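Local coordinates for protein macrophomate synthase intermolecular Diels-Alderase (Macrophoma commelinae, PDB 1IZC) that belongs to the HpcH/HpaI aldolase/citrate lyase family and forms a six-chain assembly of TIM-barrel subunits that bind magnesium and pyruvic acid, at residues 55-60 / 89-94. The protein carries 1 engineered substitution. Residues are numbered along the deposited sequence; the frame is centred on the assembly and turned at random.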
ATOM      1  N   VAL A  55       5.100 -12.412  -5.471  1.00  6.85           N
ATOM      2  CA  VAL A  55       6.016 -13.049  -6.416  1.00  6.85           C
ATOM      3  C   VAL A  55       7.198 -13.670  -5.660  1.00  5.83           C
ATOM      4  O   VAL A  55       7.624 -14.779  -5.970  1.00  7.01           O
ATOM      5  CB  VAL A  55       6.534 -12.031  -7.456  1.00  4.68           C
ATOM      6  CG1 VAL A  55       7.653 -12.658  -8.311  1.00  7.44           C
ATOM      7  CG2 VAL A  55       5.380 -11.617  -8.369  1.00  7.51           C
ATOM      8  N   THR A  56       7.731 -12.966  -4.663  1.00  6.87           N
ATOM      9  CA  THR A  56       8.849 -13.527  -3.911  1.00  8.18           C
ATOM     10  C   THR A  56       8.433 -14.870  -3.321  1.00  7.10           C
ATOM     11  O   THR A  56       9.208 -15.824  -3.298  1.00  6.42           O
ATOM     12  CB  THR A  56       9.263 -12.635  -2.726  1.00  9.02           C
ATOM     13  OG1 THR A  56       9.204 -11.258  -3.116  1.00  7.96           O
ATOM     14  CG2 THR A  56      10.687 -12.981  -2.292  1.00  8.20           C
ATOM     15  N   LYS A  57       7.210 -14.929  -2.811  1.00  5.17           N
ATOM     16  CA  LYS A  57       6.719 -16.175  -2.226  1.00  6.35           C
ATOM     17  C   LYS A  57       6.630 -17.306  -3.256  1.00  8.60           C
ATOM     18  O   LYS A  57       6.941 -18.460  -2.952  1.00 10.38           O
ATOM     19  CB  LYS A  57       5.353 -15.933  -1.586  1.00  8.61           C
ATOM     20  CG  LYS A  57       5.426 -15.053  -0.340  1.00  6.30           C
ATOM     21  CD  LYS A  57       4.018 -14.725   0.176  1.00  7.46           C
ATOM     22  CE  LYS A  57       4.078 -13.932   1.476  1.00  7.52           C
ATOM     23  NZ  LYS A  57       2.692 -13.584   1.944  1.00  8.03           N
ATOM     24  N   VAL A  58       6.181 -16.983  -4.464  1.00  7.10           N
ATOM     25  CA  VAL A  58       6.083 -17.994  -5.523  1.00  7.64           C
ATOM     26  C   VAL A  58       7.497 -18.469  -5.873  1.00 10.22           C
ATOM     27  O   VAL A  58       7.746 -19.659  -6.026  1.00  9.23           O
ATOM     28  CB  VAL A  58       5.413 -17.415  -6.780  1.00  9.66           C
ATOM     29  CG1 VAL A  58       5.467 -18.430  -7.930  1.00 11.11           C
ATOM     30  CG2 VAL A  58       3.956 -17.050  -6.462  1.00  9.39           C
ATOM     31  N   LEU A  59       8.430 -17.528  -5.991  1.00  7.60           N
ATOM     32  CA  LEU A  59       9.815 -17.888  -6.303  1.00  6.31           C
ATOM     33  C   LEU A  59      10.427 -18.723  -5.167  1.00  7.85           C
ATOM     34  O   LEU A  59      11.110 -19.723  -5.415  1.00  9.64           O
ATOM     35  CB  LEU A  59      10.657 -16.624  -6.505  1.00  6.37           C
ATOM     36  CG  LEU A  59      10.235 -15.714  -7.661  1.00  7.60           C
ATOM     37  CD1 LEU A  59      11.166 -14.500  -7.702  1.00  8.13           C
ATOM     38  CD2 LEU A  59      10.301 -16.491  -8.982  1.00 10.27           C
ATOM     39  N   ALA A  60      10.192 -18.313  -3.926  1.00  8.41           N
ATOM     40  CA  ALA A  60      10.758 -19.037  -2.789  1.00  8.30           C
ATOM     41  C   ALA A  60      10.248 -20.479  -2.717  1.00 10.69           C
ATOM     42  O   ALA A  60      10.987 -21.382  -2.322  1.00  9.78           O
ATOM     43  CB  ALA A  60      10.439 -18.307  -1.477  1.00 10.09           C
ATOM     44  N   GLN A  89      13.334 -15.975   2.553  1.00  7.99           N
ATOM     45  CA  GLN A  89      13.890 -16.907   3.506  1.00  6.64           C
ATOM     46  C   GLN A  89      12.852 -17.740   4.245  1.00  9.47           C
ATOM     47  O   GLN A  89      13.071 -18.917   4.477  1.00 10.53           O
ATOM     48  CB  GLN A  89      14.800 -16.170   4.502  1.00  8.24           C
ATOM     49  CG  GLN A  89      16.085 -15.669   3.847  1.00 12.48           C
ATOM     50  CD  GLN A  89      17.271 -15.603   4.808  1.00 13.41           C
ATOM     51  OE1 GLN A  89      18.282 -16.294   4.621  1.00 15.49           O
ATOM     52  NE2 GLN A  89      17.159 -14.766   5.826  1.00 12.81           N
ATOM     53  N   HIS A  90      11.709 -17.151   4.587  1.00 10.02           N
ATOM     54  CA  HIS A  90      10.697 -17.910   5.329  1.00  7.56           C
ATOM     55  C   HIS A  90       9.912 -18.890   4.463  1.00  8.07           C
ATOM     56  O   HIS A  90       9.678 -20.020   4.882  1.00  8.95           O
ATOM     57  CB  HIS A  90       9.727 -16.948   6.044  1.00 10.75           C
ATOM     58  CG  HIS A  90      10.350 -16.182   7.177  1.00  9.52           C
ATOM     59  ND1 HIS A  90      10.215 -16.561   8.498  1.00 13.38           N
ATOM     60  CD2 HIS A  90      11.143 -15.081   7.182  1.00  4.37           C
ATOM     61  CE1 HIS A  90      10.901 -15.728   9.264  1.00  5.46           C
ATOM     62  NE2 HIS A  90      11.471 -14.825   8.490  1.00 12.94           N
ATOM     63  N   HIS A  91       9.514 -18.479   3.258  1.00  8.03           N
ATOM     64  CA  HIS A  91       8.753 -19.367   2.383  1.00  7.86           C
ATOM     65  C   HIS A  91       9.578 -20.480   1.715  1.00 11.80           C
ATOM     66  O   HIS A  91       9.022 -21.385   1.076  1.00 13.02           O
ATOM     67  CB  HIS A  91       7.974 -18.538   1.357  1.00  7.30           C
ATOM     68  CG  HIS A  91       6.738 -17.903   1.924  1.00 10.34           C
ATOM     69  ND1 HIS A  91       6.766 -16.993   2.964  1.00 13.43           N
ATOM     70  CD2 HIS A  91       5.430 -18.084   1.621  1.00  5.09           C
ATOM     71  CE1 HIS A  91       5.527 -16.643   3.275  1.00  5.32           C
ATOM     72  NE2 HIS A  91       4.698 -17.294   2.476  1.00 11.76           N
ATOM     73  N   SER A  92      10.900 -20.418   1.861  1.00  8.75           N
ATOM     74  CA  SER A  92      11.778 -21.481   1.355  1.00  9.45           C
ATOM     75  C   SER A  92      12.290 -22.228   2.599  1.00 10.35           C
ATOM     76  O   SER A  92      13.105 -23.153   2.494  1.00 10.15           O
ATOM     77  CB  SER A  92      12.989 -20.907   0.616  1.00  7.40           C
ATOM     78  OG  SER A  92      13.811 -20.179   1.514  1.00  7.54           O
ATOM     79  N   GLU A  93      11.793 -21.812   3.762  1.00  7.92           N
ATOM     80  CA  GLU A  93      12.181 -22.347   5.077  1.00  8.87           C
ATOM     81  C   GLU A  93      13.692 -22.388   5.243  1.00 11.69           C
ATOM     82  O   GLU A  93      14.257 -23.355   5.749  1.00 11.65           O
ATOM     83  CB  GLU A  93      11.562 -23.731   5.340  1.00 12.20           C
ATOM     84  CG  GLU A  93      10.033 -23.655   5.405  1.00 11.11           C
ATOM     85  CD  GLU A  93       9.390 -24.836   6.114  1.00 15.03           C
ATOM     86  OE1 GLU A  93       9.726 -25.064   7.293  1.00 14.78           O
ATOM     87  OE2 GLU A  93       8.546 -25.519   5.495  1.00 14.60           O
ATOM     88  N   GLY A  94      14.330 -21.310   4.798  1.00  9.50           N
ATOM     89  CA  GLY A  94      15.768 -21.173   4.934  1.00  9.24           C
ATOM     90  C   GLY A  94      16.635 -21.718   3.817  1.00  9.79           C
ATOM     91  O   GLY A  94      17.855 -21.525   3.839  1.00 10.05           O
TER
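Ala60 and Ser92 bring the two backbones to 4.9 Å, CA to CA, where the C-terminal part of helix 53-61 meets the last turn of helix 78-91 and the residues just after it on the outside of the TIM barrel. These helices follow the first and second strands, 43-48 and 66-70, and their meeting is consistent with the close approach a small residue permits between neighbouring barrel helices. The methyl CB of Ala60 points toward the second helix and rests on His91 CB at 3.8 Å, while the Ala60 carbonyl O lies 3.6 Å from Ser92 CB. No hydrogen bond spans the two segments. Instead, Lys57 lays its aliphatic chain over one face of the His91 imidazole. Its CG sits 3.7 Å from the centroid of the His91 ring, only 13° off the normal, a CH-pi contact. With CG set anti to the carbonyl carbon (chi1 -69°) and the chain extended beyond it, Lys57 continues across the ring and carries NZ to a salt bridge with Asp83 and a hydrogen bond with His86 of the second subunit. The imidazole of His91 also stacks with His90 of that subunit, so the intrachain packing adjoins a subunit interface. The chain leaves helical geometry at Glu93, whose positive phi belongs to a Schellman motif, with Gly94 N bonded to Gln89 O and Glu93 N to His90 O. Along the lysine, Lys57 CD makes the closest approach to the ring, 3.5 Å from His91 NE2.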